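PDB 6NP3: aminoglycoside N(3)-acetyltransferase from Enterobacter cloacae, which probably confers resistance to gentamicin and related 2-deoxystreptamine antibiotics by acetylating their N(3) amino group with acetyl-CoA. Local coordinates for residues N55-V60 with A148-H153; D165-L170 with R225-Y230; H171-V176 with D253-G258. All coordinates share one frame; numbering follows the deposited sequence. Where two conformers were deposited one is given.

Interaction 1: residues N55-V60 with A148-H153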
loop_
_atom_site.group_PDB
_atom_site.type_symbol
_atom_site.label_atom_id
_atom_site.label_comp_id
_atom_site.label_asym_id
_atom_site.label_seq_id
_atom_site.Cartn_x
_atom_site.Cartn_y
_atom_site.Cartn_z
ATOM N N ASN A 55 10.718 -8.183 7.190
ATOM C CA ASN A 55 9.943 -6.969 7.366
ATOM C C ASN A 55 8.622 -7.103 6.615
ATOM O O ASN A 55 8.536 -7.756 5.572
ATOM C CB ASN A 55 10.677 -5.729 6.834
ATOM C CG ASN A 55 11.964 -5.440 7.567
ATOM O OD1 ASN A 55 11.977 -4.774 8.601
ATOM N ND2 ASN A 55 13.063 -5.949 7.030
ATOM N N ILE A 56 7.610 -6.425 7.138
ATOM C CA ILE A 56 6.300 -6.273 6.497
ATOM C C ILE A 56 6.037 -4.783 6.334
ATOM O O ILE A 56 6.261 -4.003 7.269
ATOM C CB ILE A 56 5.188 -6.872 7.383
ATOM C CG1 ILE A 56 5.435 -8.364 7.574
ATOM C CG2 ILE A 56 3.792 -6.595 6.830
ATOM C CD1 ILE A 56 4.579 -9.070 8.560
ATOM N N LEU A 57 5.569 -4.386 5.155
ATOM C CA LEU A 57 5.140 -3.022 4.872
ATOM C C LEU A 57 3.720 -3.088 4.338
ATOM O O LEU A 57 3.438 -3.899 3.454
ATOM C CB LEU A 57 6.038 -2.402 3.800
ATOM C CG LEU A 57 5.705 -0.972 3.376
ATOM C CD1 LEU A 57 5.968 -0.054 4.519
ATOM C CD2 LEU A 57 6.495 -0.541 2.166
ATOM N N ALA A 58 2.826 -2.271 4.879
ATOM C CA ALA A 58 1.448 -2.276 4.415
ATOM C C ALA A 58 0.983 -0.863 4.157
ATOM O O ALA A 58 1.315 0.045 4.913
ATOM C CB ALA A 58 0.521 -2.947 5.435
ATOM N N PHE A 59 0.200 -0.686 3.099
ATOM C CA PHE A 59 -0.455 0.592 2.827
ATOM C C PHE A 59 -1.759 0.651 3.620
ATOM O O PHE A 59 -2.759 0.031 3.250
ATOM C CB PHE A 59 -0.680 0.732 1.328
ATOM C CG PHE A 59 -1.550 1.895 0.950
ATOM C CD1 PHE A 59 -1.428 3.113 1.573
ATOM C CD2 PHE A 59 -2.476 1.766 -0.058
ATOM C CE1 PHE A 59 -2.254 4.174 1.198
ATOM C CE2 PHE A 59 -3.286 2.811 -0.412
ATOM C CZ PHE A 59 -3.161 4.010 0.194
ATOM N N VAL A 60 -1.747 1.395 4.725
ATOM C CA VAL A 60 -2.882 1.363 5.642
ATOM C C VAL A 60 -3.763 2.606 5.565
ATOM O O VAL A 60 -4.948 2.542 5.910
ATOM C CB VAL A 60 -2.470 1.073 7.100
ATOM C CG1 VAL A 60 -1.612 -0.196 7.172
ATOM C CG2 VAL A 60 -1.707 2.227 7.734
ATOM N N ALA A 148 9.274 3.771 -2.452
ATOM C CA ALA A 148 10.588 3.846 -3.075
ATOM C C ALA A 148 11.609 2.998 -2.324
ATOM O O ALA A 148 12.417 2.300 -2.939
ATOM C CB ALA A 148 11.048 5.295 -3.170
ATOM N N ARG A 149 11.632 3.091 -1.005
ATOM C CA ARG A 149 12.603 2.327 -0.230
ATOM C C ARG A 149 12.313 0.827 -0.279
ATOM O O ARG A 149 13.239 0.018 -0.391
ATOM C CB ARG A 149 12.671 2.902 1.185
ATOM C CG ARG A 149 13.373 4.249 1.185
ATOM C CD ARG A 149 13.551 4.858 2.585
ATOM N NE ARG A 149 12.278 5.159 3.223
ATOM C CZ ARG A 149 11.552 6.254 2.976
ATOM N NH1 ARG A 149 11.953 7.192 2.122
ATOM N NH2 ARG A 149 10.397 6.401 3.588
ATOM N N PHE A 150 11.035 0.434 -0.231
ATOM C CA PHE A 150 10.640 -0.967 -0.398
ATOM C C PHE A 150 11.181 -1.540 -1.700
ATOM O O PHE A 150 11.668 -2.669 -1.737
ATOM C CB PHE A 150 9.102 -0.987 -0.359
ATOM C CG PHE A 150 8.444 -2.267 -0.781
ATOM C CD1 PHE A 150 8.414 -3.349 0.054
ATOM C CD2 PHE A 150 7.776 -2.345 -1.978
ATOM C CE1 PHE A 150 7.795 -4.493 -0.313
ATOM C CE2 PHE A 150 7.137 -3.523 -2.333
ATOM C CZ PHE A 150 7.153 -4.575 -1.490
ATOM N N LEU A 151 11.092 -0.758 -2.782
ATOM C CA LEU A 151 11.551 -1.206 -4.081
ATOM C C LEU A 151 13.060 -1.323 -4.118
ATOM O O LEU A 151 13.585 -2.097 -4.917
ATOM C CB LEU A 151 11.139 -0.231 -5.173
ATOM C CG LEU A 151 9.641 -0.184 -5.445
ATOM C CD1 LEU A 151 9.261 0.993 -6.326
ATOM C CD2 LEU A 151 9.111 -1.485 -6.006
ATOM N N ALA A 152 13.773 -0.606 -3.259
ATOM C CA ALA A 152 15.218 -0.736 -3.134
ATOM C C ALA A 152 15.636 -1.831 -2.152
ATOM O O ALA A 152 16.840 -2.088 -2.002
ATOM C CB ALA A 152 15.821 0.621 -2.720
ATOM N N HIS A 153 14.681 -2.474 -1.486
ATOM C CA HIS A 153 14.931 -3.382 -0.376
ATOM C C HIS A 153 14.431 -4.778 -0.705
ATOM O O HIS A 153 13.974 -5.511 0.166
ATOM C CB HIS A 153 14.242 -2.849 0.873
ATOM C CG HIS A 153 14.763 -3.392 2.164
ATOM N ND1 HIS A 153 16.094 -3.659 2.413
ATOM C CD2 HIS A 153 14.101 -3.671 3.306
ATOM C CE1 HIS A 153 16.226 -4.071 3.667
ATOM N NE2 HIS A 153 15.032 -4.081 4.229
#
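The imidazole of His153 meets the amide of Asn55 at its edge, close to the ring plane. Asn55 ND2 lies 3.9 Å from His153 NE2. No hydrogen bond joins the two groups. Their planes are turned 50° apart, and the side chains cross at about a right angle. Asp127 bonds to both residues: its OD2 bonds to His153 NE2, and its backbone N bonds to Asn55 OD1. These two bonds help to hold the amide and the imidazole beside each other. Trp130 makes an edge-to-face contact with the same imidazole. Asp127 has been seen binding magnesium in this protein, and here a magnesium ion lies about 5 Å from the Asn55 side chain. The polar end of the contact thus lies beside a metal-binding residue, and its bonds to Asp127 probably help to position that residue.

The second flat group is the phenyl ring of Phe150. Leu57 reaches its root with one methyl, in an oblique approach. Leu57 CD2 is 3.7 Å from Phe150 CB and 3.9 Å from Phe150 CG. Both residues have CG anti to the backbone N (chi1 179° for Leu57, 168° for Phe150), which extends each side chain across the gap. This pair is purely apolar and buried. His153 lies in the loop just after the helix, and its N bonds to Phe150 O at 3.0 Å.

Strand 55-59 lies inside the mixed sheet, parallel to strand 22-27 and antiparallel to strand 121-124. Helix 146-151 packs across this part of the sheet. Phe150 also rests on Met22 and Met24 of strand 22-27, while Leu57 touches Met121 and Ala123 of strand 121-124. Beyond the sheet, Phe150 and Leu151 reach Ala251 at the start of helix 251-265.

Interaction 2: residues D165-L170 with R225-Y230. With LLL ((2R,3R,4R,5R)-2-((1S,2S,3R,4S,6R)-4,6-diamino-3-((2R,3R,6S)-3-amino-6-(aminomethyl)-tetrahydro-2H-pyran-2-yloxy)-2-hydr oxycyclohexyloxy)-5-methyl-4-(methylamino)-tetrahydro-2H-pyran-3,5-diol), chain B.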
loop_
_atom_site.group_PDB
_atom_site.type_symbol
_atom_site.label_atom_id
_atom_site.label_comp_id
_atom_site.label_asym_id
_atom_site.label_seq_id
_atom_site.Cartn_x
_atom_site.Cartn_y
_atom_site.Cartn_z
ATOM N N ASP A 165 -5.904 -4.673 -9.407
ATOM C CA ASP A 165 -5.993 -3.266 -9.046
ATOM C C ASP A 165 -5.289 -2.956 -7.734
ATOM O O ASP A 165 -5.123 -1.778 -7.402
ATOM C CB ASP A 165 -7.461 -2.870 -8.846
ATOM C CG ASP A 165 -8.047 -3.459 -7.559
ATOM O OD1 ASP A 165 -8.335 -4.664 -7.557
ATOM O OD2 ASP A 165 -8.179 -2.742 -6.543
ATOM N N ALA A 166 -4.893 -3.975 -6.973
ATOM C CA ALA A 166 -4.506 -3.784 -5.583
ATOM C C ALA A 166 -3.053 -3.382 -5.390
ATOM O O ALA A 166 -2.681 -3.045 -4.275
ATOM C CB ALA A 166 -4.754 -5.077 -4.809
ATOM N N VAL A 167 -2.262 -3.308 -6.455
ATOM C CA VAL A 167 -0.798 -3.251 -6.350
ATOM C C VAL A 167 -0.316 -1.808 -6.175
ATOM O O VAL A 167 0.069 -1.118 -7.131
ATOM C CB VAL A 167 -0.169 -3.911 -7.579
ATOM C CG1 VAL A 167 1.327 -3.945 -7.422
ATOM C CG2 VAL A 167 -0.744 -5.293 -7.849
ATOM N N THR A 168 -0.330 -1.352 -4.926
ATOM C CA THR A 168 0.005 0.034 -4.618
ATOM C C THR A 168 1.369 0.417 -5.151
ATOM O O THR A 168 1.578 1.570 -5.539
ATOM C CB THR A 168 -0.005 0.226 -3.100
ATOM O OG1 THR A 168 -1.190 -0.371 -2.547
ATOM C CG2 THR A 168 0.097 1.657 -2.720
ATOM N N ALA A 169 2.318 -0.508 -5.140
ATOM C CA ALA A 169 3.647 -0.135 -5.572
ATOM C C ALA A 169 3.678 0.386 -7.000
ATOM O O ALA A 169 4.591 1.152 -7.340
ATOM C CB ALA A 169 4.624 -1.281 -5.427
ATOM N N LEU A 170 2.732 -0.023 -7.850
ATOM C CA LEU A 170 2.707 0.487 -9.216
ATOM C C LEU A 170 2.402 1.976 -9.301
ATOM O O LEU A 170 2.669 2.577 -10.348
ATOM C CB LEU A 170 1.762 -0.333 -10.088
ATOM C CG LEU A 170 2.374 -1.622 -10.635
ATOM C CD1 LEU A 170 1.316 -2.513 -11.226
ATOM C CD2 LEU A 170 3.439 -1.275 -11.663
ATOM N N ARG A 225 -4.376 -2.311 -15.319
ATOM C CA ARG A 225 -4.020 -2.726 -16.664
ATOM C C ARG A 225 -2.590 -3.234 -16.723
ATOM O O ARG A 225 -2.309 -4.227 -17.405
ATOM C CB ARG A 225 -4.243 -1.574 -17.635
ATOM C CG ARG A 225 -5.713 -1.129 -17.727
ATOM C CD ARG A 225 -6.154 -0.719 -19.170
ATOM N NE ARG A 225 -5.730 -1.745 -20.114
ATOM C CZ ARG A 225 -4.997 -1.527 -21.197
ATOM N NH1 ARG A 225 -4.636 -0.298 -21.542
ATOM N NH2 ARG A 225 -4.645 -2.551 -21.956
ATOM N N ILE A 226 -1.668 -2.554 -16.036
ATOM C CA ILE A 226 -0.278 -3.000 -16.006
ATOM C C ILE A 226 -0.178 -4.368 -15.350
ATOM O O ILE A 226 0.477 -5.272 -15.874
ATOM C CB ILE A 226 0.600 -1.976 -15.273
ATOM C CG1 ILE A 226 0.676 -0.657 -16.039
ATOM C CG2 ILE A 226 1.977 -2.556 -15.026
ATOM C CD1 ILE A 226 1.210 0.449 -15.193
ATOM N N ALA A 227 -0.814 -4.531 -14.190
ATOM C CA ALA A 227 -0.661 -5.770 -13.436
ATOM C C ALA A 227 -1.268 -6.951 -14.183
ATOM O O ALA A 227 -0.689 -8.046 -14.196
ATOM C CB ALA A 227 -1.300 -5.598 -12.065
ATOM N N ARG A 228 -2.420 -6.759 -14.823
ATOM C CA ARG A 228 -2.997 -7.849 -15.608
ATOM C C ARG A 228 -2.056 -8.280 -16.723
ATOM O O ARG A 228 -1.855 -9.480 -16.953
ATOM C CB ARG A 228 -4.330 -7.427 -16.233
ATOM C CG ARG A 228 -5.535 -7.481 -15.352
ATOM C CD ARG A 228 -6.830 -7.165 -16.115
ATOM N NE ARG A 228 -7.899 -6.839 -15.172
ATOM C CZ ARG A 228 -8.501 -7.732 -14.394
ATOM N NH1 ARG A 228 -8.149 -9.006 -14.451
ATOM N NH2 ARG A 228 -9.456 -7.352 -13.559
ATOM N N ASP A 229 -1.512 -7.314 -17.470
ATOM C CA ASP A 229 -0.549 -7.630 -18.519
ATOM C C ASP A 229 0.644 -8.371 -17.934
ATOM O O ASP A 229 1.009 -9.455 -18.407
ATOM C CB ASP A 229 -0.103 -6.348 -19.230
ATOM C CG ASP A 229 -0.641 -6.239 -20.646
ATOM O OD1 ASP A 229 -1.255 -7.198 -21.151
ATOM O OD2 ASP A 229 -0.444 -5.184 -21.277
ATOM N N TYR A 230 1.193 -7.849 -16.834
ATOM C CA TYR A 230 2.392 -8.440 -16.240
ATOM C C TYR A 230 2.140 -9.885 -15.861
ATOM O O TYR A 230 2.958 -10.765 -16.143
ATOM C CB TYR A 230 2.809 -7.642 -15.010
ATOM C CG TYR A 230 4.015 -8.155 -14.293
ATOM C CD1 TYR A 230 5.260 -7.809 -14.709
ATOM C CD2 TYR A 230 3.900 -8.982 -13.179
ATOM C CE1 TYR A 230 6.383 -8.234 -14.013
ATOM C CE2 TYR A 230 5.003 -9.433 -12.504
ATOM C CZ TYR A 230 6.236 -9.063 -12.924
ATOM O OH TYR A 230 7.316 -9.513 -12.204
HETATM C C11 LLL B . -9.181 2.362 -5.727
HETATM O O11 LLL B . -7.755 2.339 -5.461
HETATM C C21 LLL B . -9.680 0.923 -5.629
HETATM N N21 LLL B . -9.186 0.377 -4.369
HETATM C C31 LLL B . -9.074 0.094 -6.700
HETATM C C41 LLL B . -9.486 0.674 -8.044
HETATM C C51 LLL B . -9.030 2.128 -8.090
HETATM O O51 LLL B . -9.557 2.848 -7.011
HETATM C C61 LLL B . -9.512 2.792 -9.362
HETATM N N61 LLL B . -9.061 4.183 -9.351
HETATM C C12 LLL B . -5.385 5.128 -3.367
HETATM N N12 LLL B . -4.572 6.262 -2.951
HETATM C C22 LLL B . -4.769 4.412 -4.569
HETATM C C32 LLL B . -5.637 3.209 -4.879
HETATM N N32 LLL B . -5.064 2.480 -6.013
HETATM C C42 LLL B . -7.077 3.579 -5.239
HETATM C C52 LLL B . -7.676 4.423 -4.113
HETATM O O52 LLL B . -8.925 4.912 -4.544
HETATM C C62 LLL B . -6.798 5.599 -3.735
HETATM O O62 LLL B . -7.356 6.217 -2.590
HETATM C C13 LLL B . -7.587 7.626 -2.647
HETATM C C23 LLL B . -7.428 8.147 -1.221
HETATM O O23 LLL B . -6.154 7.756 -0.751
HETATM C C33 LLL B . -8.479 7.512 -0.292
HETATM N N33 LLL B . -8.384 8.112 1.058
HETATM C C43 LLL B . -9.878 7.753 -0.896
HETATM O O43 LLL B . -10.139 9.138 -0.779
HETATM C C53 LLL B . -9.912 7.314 -2.364
HETATM O O53 LLL B . -8.908 7.931 -3.136
HETATM C C83 LLL B . -10.933 6.943 -0.133
HETATM C C93 LLL B . -8.242 7.064 2.091
#
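A type I beta turn from Val167 to Leu170 packs against Ile226 and Ala227 of helix 222-233. The turn ends the loop between strand 156-160 and helix 170-176. It is closed by a hydrogen bond from Leu170 N to Val167 O, 3.0 Å long, and Val167 is also the centre of an inverse gamma turn. The loop borders the active site: Asp165 belongs to the gentamicin pocket, and Thr168 has been seen binding acetyl-CoA. Val167 and Leu170 face the other way, toward the helix.

Leu170 has the largest share of the contact. Its two methyls straddle one branch of Ile226, with CD1 and CD2 each 3.9 Å from Ile226 CG2. Ile226 has CG2 anti to its backbone N, and this torsion presents that methyl to Leu170. Leu170 CD1 also comes within 4.1 Å of Ala227 CB. All four residues are buried, and no hydrogen bond crosses the interface. Val223, one turn earlier on the helix, touches both Val167 and Leu170, and Ala227 also touches Pro164. The contact is loosest at Val167, where CG2 stands 4.3 Å from Ala227 CB.

Interaction 3: residues H171-V176 with D253-G258. With LLL ((2R,3R,4R,5R)-2-((1S,2S,3R,4S,6R)-4,6-diamino-3-((2R,3R,6S)-3-amino-6-(aminomethyl)-tetrahydro-2H-pyran-2-yloxy)-2-hydr oxycyclohexyloxy)-5-methyl-4-(methylamino)-tetrahydro-2H-pyran-3,5-diol), chain B.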
loop_
_atom_site.group_PDB
_atom_site.type_symbol
_atom_site.label_atom_id
_atom_site.label_comp_id
_atom_site.label_asym_id
_atom_site.label_seq_id
_atom_site.Cartn_x
_atom_site.Cartn_y
_atom_site.Cartn_z
ATOM N N HIS A 171 1.861 2.593 -8.251
ATOM C CA HIS A 171 1.815 4.053 -8.245
ATOM C C HIS A 171 3.200 4.683 -8.326
ATOM O O HIS A 171 3.297 5.842 -8.762
ATOM C CB HIS A 171 0.990 4.582 -7.072
ATOM C CG HIS A 171 -0.446 4.165 -7.116
ATOM N ND1 HIS A 171 -1.279 4.488 -8.164
ATOM C CD2 HIS A 171 -1.208 3.470 -6.238
ATOM C CE1 HIS A 171 -2.486 4.006 -7.929
ATOM N NE2 HIS A 171 -2.471 3.384 -6.766
ATOM N N TYR A 172 4.264 3.984 -7.925
ATOM C CA TYR A 172 5.604 4.528 -8.142
ATOM C C TYR A 172 5.897 4.641 -9.632
ATOM O O TYR A 172 6.475 5.632 -10.091
ATOM C CB TYR A 172 6.636 3.644 -7.430
ATOM C CG TYR A 172 8.048 4.144 -7.586
ATOM C CD1 TYR A 172 8.758 3.920 -8.744
ATOM C CD2 TYR A 172 8.665 4.877 -6.598
ATOM C CE1 TYR A 172 10.036 4.420 -8.928
ATOM C CE2 TYR A 172 9.951 5.349 -6.766
ATOM C CZ TYR A 172 10.632 5.123 -7.936
ATOM O OH TYR A 172 11.909 5.638 -8.095
ATOM N N ALA A 173 5.532 3.614 -10.395
ATOM C CA ALA A 173 5.753 3.674 -11.832
ATOM C C ALA A 173 5.041 4.869 -12.443
ATOM O O ALA A 173 5.562 5.530 -13.348
ATOM C CB ALA A 173 5.274 2.396 -12.495
ATOM N N GLU A 174 3.823 5.130 -11.996
ATOM C CA GLU A 174 3.069 6.262 -12.507
ATOM C C GLU A 174 3.774 7.569 -12.186
ATOM O O GLU A 174 3.819 8.480 -13.019
ATOM C CB GLU A 174 1.656 6.236 -11.914
ATOM C CG GLU A 174 0.798 5.069 -12.335
ATOM C CD GLU A 174 -0.587 5.101 -11.813
ATOM O OE1 GLU A 174 -1.446 4.519 -12.487
ATOM O OE2 GLU A 174 -0.831 5.634 -10.722
ATOM N N ALA A 175 4.314 7.682 -10.970
ATOM C CA ALA A 175 4.977 8.900 -10.539
ATOM C C ALA A 175 6.190 9.200 -11.391
ATOM O O ALA A 175 6.397 10.358 -11.765
ATOM C CB ALA A 175 5.395 8.761 -9.089
ATOM N N VAL A 176 6.954 8.177 -11.773
ATOM C CA VAL A 176 8.199 8.431 -12.486
ATOM C C VAL A 176 8.073 8.314 -14.000
ATOM O O VAL A 176 9.022 8.672 -14.723
ATOM C CB VAL A 176 9.379 7.575 -11.987
ATOM C CG1 VAL A 176 9.594 7.772 -10.482
ATOM C CG2 VAL A 176 9.209 6.099 -12.331
ATOM N N ASP A 253 10.647 -5.734 -10.227
ATOM C CA ASP A 253 10.382 -6.195 -11.587
ATOM C C ASP A 253 9.047 -5.678 -12.111
ATOM O O ASP A 253 8.976 -5.206 -13.249
ATOM C CB ASP A 253 10.424 -7.715 -11.653
ATOM C CG ASP A 253 10.493 -8.215 -13.069
ATOM O OD1 ASP A 253 11.462 -7.874 -13.770
ATOM O OD2 ASP A 253 9.576 -8.942 -13.472
ATOM N N ILE A 254 7.975 -5.748 -11.319
ATOM C CA ILE A 254 6.681 -5.271 -11.815
ATOM C C ILE A 254 6.683 -3.759 -11.997
ATOM O O ILE A 254 6.077 -3.244 -12.938
ATOM C CB ILE A 254 5.505 -5.757 -10.940
ATOM C CG1 ILE A 254 4.175 -5.608 -11.715
ATOM C CG2 ILE A 254 5.480 -5.051 -9.596
ATOM C CD1 ILE A 254 2.977 -6.181 -11.032
ATOM N N VAL A 255 7.382 -3.025 -11.134
ATOM C CA VAL A 255 7.460 -1.577 -11.293
ATOM C C VAL A 255 8.263 -1.209 -12.528
ATOM O O VAL A 255 7.865 -0.323 -13.302
ATOM C CB VAL A 255 7.978 -0.917 -10.000
ATOM C CG1 VAL A 255 8.302 0.552 -10.232
ATOM C CG2 VAL A 255 6.915 -1.071 -8.911
ATOM N N SER A 256 9.398 -1.861 -12.766
ATOM C CA SER A 256 10.122 -1.590 -14.002
ATOM C C SER A 256 9.248 -1.889 -15.222
ATOM O O SER A 256 9.183 -1.097 -16.179
ATOM C CB SER A 256 11.401 -2.415 -14.027
ATOM O OG SER A 256 12.298 -1.971 -13.025
ATOM N N PHE A 257 8.550 -3.026 -15.196
ATOM C CA PHE A 257 7.643 -3.373 -16.278
ATOM C C PHE A 257 6.608 -2.283 -16.461
ATOM O O PHE A 257 6.280 -1.903 -17.597
ATOM C CB PHE A 257 6.988 -4.714 -15.964
ATOM C CG PHE A 257 5.939 -5.139 -16.957
ATOM C CD1 PHE A 257 4.626 -4.747 -16.801
ATOM C CD2 PHE A 257 6.261 -5.943 -18.032
ATOM C CE1 PHE A 257 3.653 -5.135 -17.694
ATOM C CE2 PHE A 257 5.273 -6.318 -18.935
ATOM C CZ PHE A 257 3.984 -5.954 -18.739
ATOM N N GLY A 258 6.097 -1.735 -15.361
ATOM C CA GLY A 258 5.054 -0.728 -15.470
ATOM C C GLY A 258 5.539 0.602 -16.013
ATOM O O GLY A 258 4.830 1.263 -16.792
HETATM C C11 LLL B . -9.181 2.362 -5.727
HETATM O O11 LLL B . -7.755 2.339 -5.461
HETATM C C21 LLL B . -9.680 0.923 -5.629
HETATM N N21 LLL B . -9.186 0.377 -4.369
HETATM C C31 LLL B . -9.074 0.094 -6.700
HETATM C C41 LLL B . -9.486 0.674 -8.044
HETATM C C51 LLL B . -9.030 2.128 -8.090
HETATM O O51 LLL B . -9.557 2.848 -7.011
HETATM C C61 LLL B . -9.512 2.792 -9.362
HETATM N N61 LLL B . -9.061 4.183 -9.351
HETATM C C12 LLL B . -5.385 5.128 -3.367
HETATM N N12 LLL B . -4.572 6.262 -2.951
HETATM C C22 LLL B . -4.769 4.412 -4.569
HETATM C C32 LLL B . -5.637 3.209 -4.879
HETATM N N32 LLL B . -5.064 2.480 -6.013
HETATM C C42 LLL B . -7.077 3.579 -5.239
HETATM C C52 LLL B . -7.676 4.423 -4.113
HETATM O O52 LLL B . -8.925 4.912 -4.544
HETATM C C62 LLL B . -6.798 5.599 -3.735
HETATM O O62 LLL B . -7.356 6.217 -2.590
HETATM C C13 LLL B . -7.587 7.626 -2.647
HETATM C C23 LLL B . -7.428 8.147 -1.221
HETATM O O23 LLL B . -6.154 7.756 -0.751
HETATM C C33 LLL B . -8.479 7.512 -0.292
HETATM N N33 LLL B . -8.384 8.112 1.058
HETATM C C43 LLL B . -9.878 7.753 -0.896
HETATM O O43 LLL B . -10.139 9.138 -0.779
HETATM C C53 LLL B . -9.912 7.314 -2.364
HETATM O O53 LLL B . -8.908 7.931 -3.136
HETATM C C83 LLL B . -10.933 6.943 -0.133
HETATM C C93 LLL B . -8.242 7.064 2.091
#
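Tyr172 and Val255 cross at about a right angle where two helices of the acetyltransferase fold, 170-176 and 251-265, pack together. The short helical segments run in roughly the same direction. Their axes cross at -37° and come within 8.5 Å. Tyr172 has CG anti to its backbone N. Ring atom CD1 lies 3.7 Å from Val255 CG1, and the methyl approaches obliquely. Val255 CG1 is likewise anti to its own backbone N, which places this methyl at the Tyr172 ring.

Ala173 sits at the closest point of the backbones. Its CB points at the other helix and lies 3.8 Å from Val255 O. It is also 4.0 Å from Gly258 C. Gly258 has no side chain, so the small methyl of Ala173 can rest directly against the backbone there. Together these residues form a close, mostly buried seam without a hydrogen bond across it. Leu151 of helix 146-151 touches both Tyr172 and Val255 and extends the packing.

His171 and Glu174 point away from the seam, and His171 reaches the antibiotic. His171 has also been seen binding CoA and acetyl-CoA. His171 ND1 donates to Glu174 OE2 at 2.8 Å with an angle of 164°. The oxygen is met from above the carboxylate plane, 47° out of it. This bond helps to fix the rotation of the imidazole. Tyr141 meets the ring too. At the ring's other nitrogen, the gentamicin amine N32, probably the N(3) group that the enzyme acetylates, donates to His171 NE2 at 2.8 Å, near the ring plane.

Along the chain, interaction 1 closes before the other two open. The segments of interactions 2 and 3 alternate, in the order 165-170, 171-176, 225-230, 253-258. The centres of interactions 2 and 3 are about 9 Å apart. The centre of interaction 1 is about 16 Å and about 14 Å from those of interactions 2 and 3. Tyr230 OH and Asp253 OD2, 2.7 Å apart, tie helix 222-233 to helix 251-265. Leu151 CD1 packs 3.6 Å from Tyr172 CG, joining interactions 1 and 3. Phe59 meets Thr168 between interactions 1 and 2. The three contacts thus connect the central sheet to helices packed beside the gentamicin site, which interactions 2 and 3 both reach.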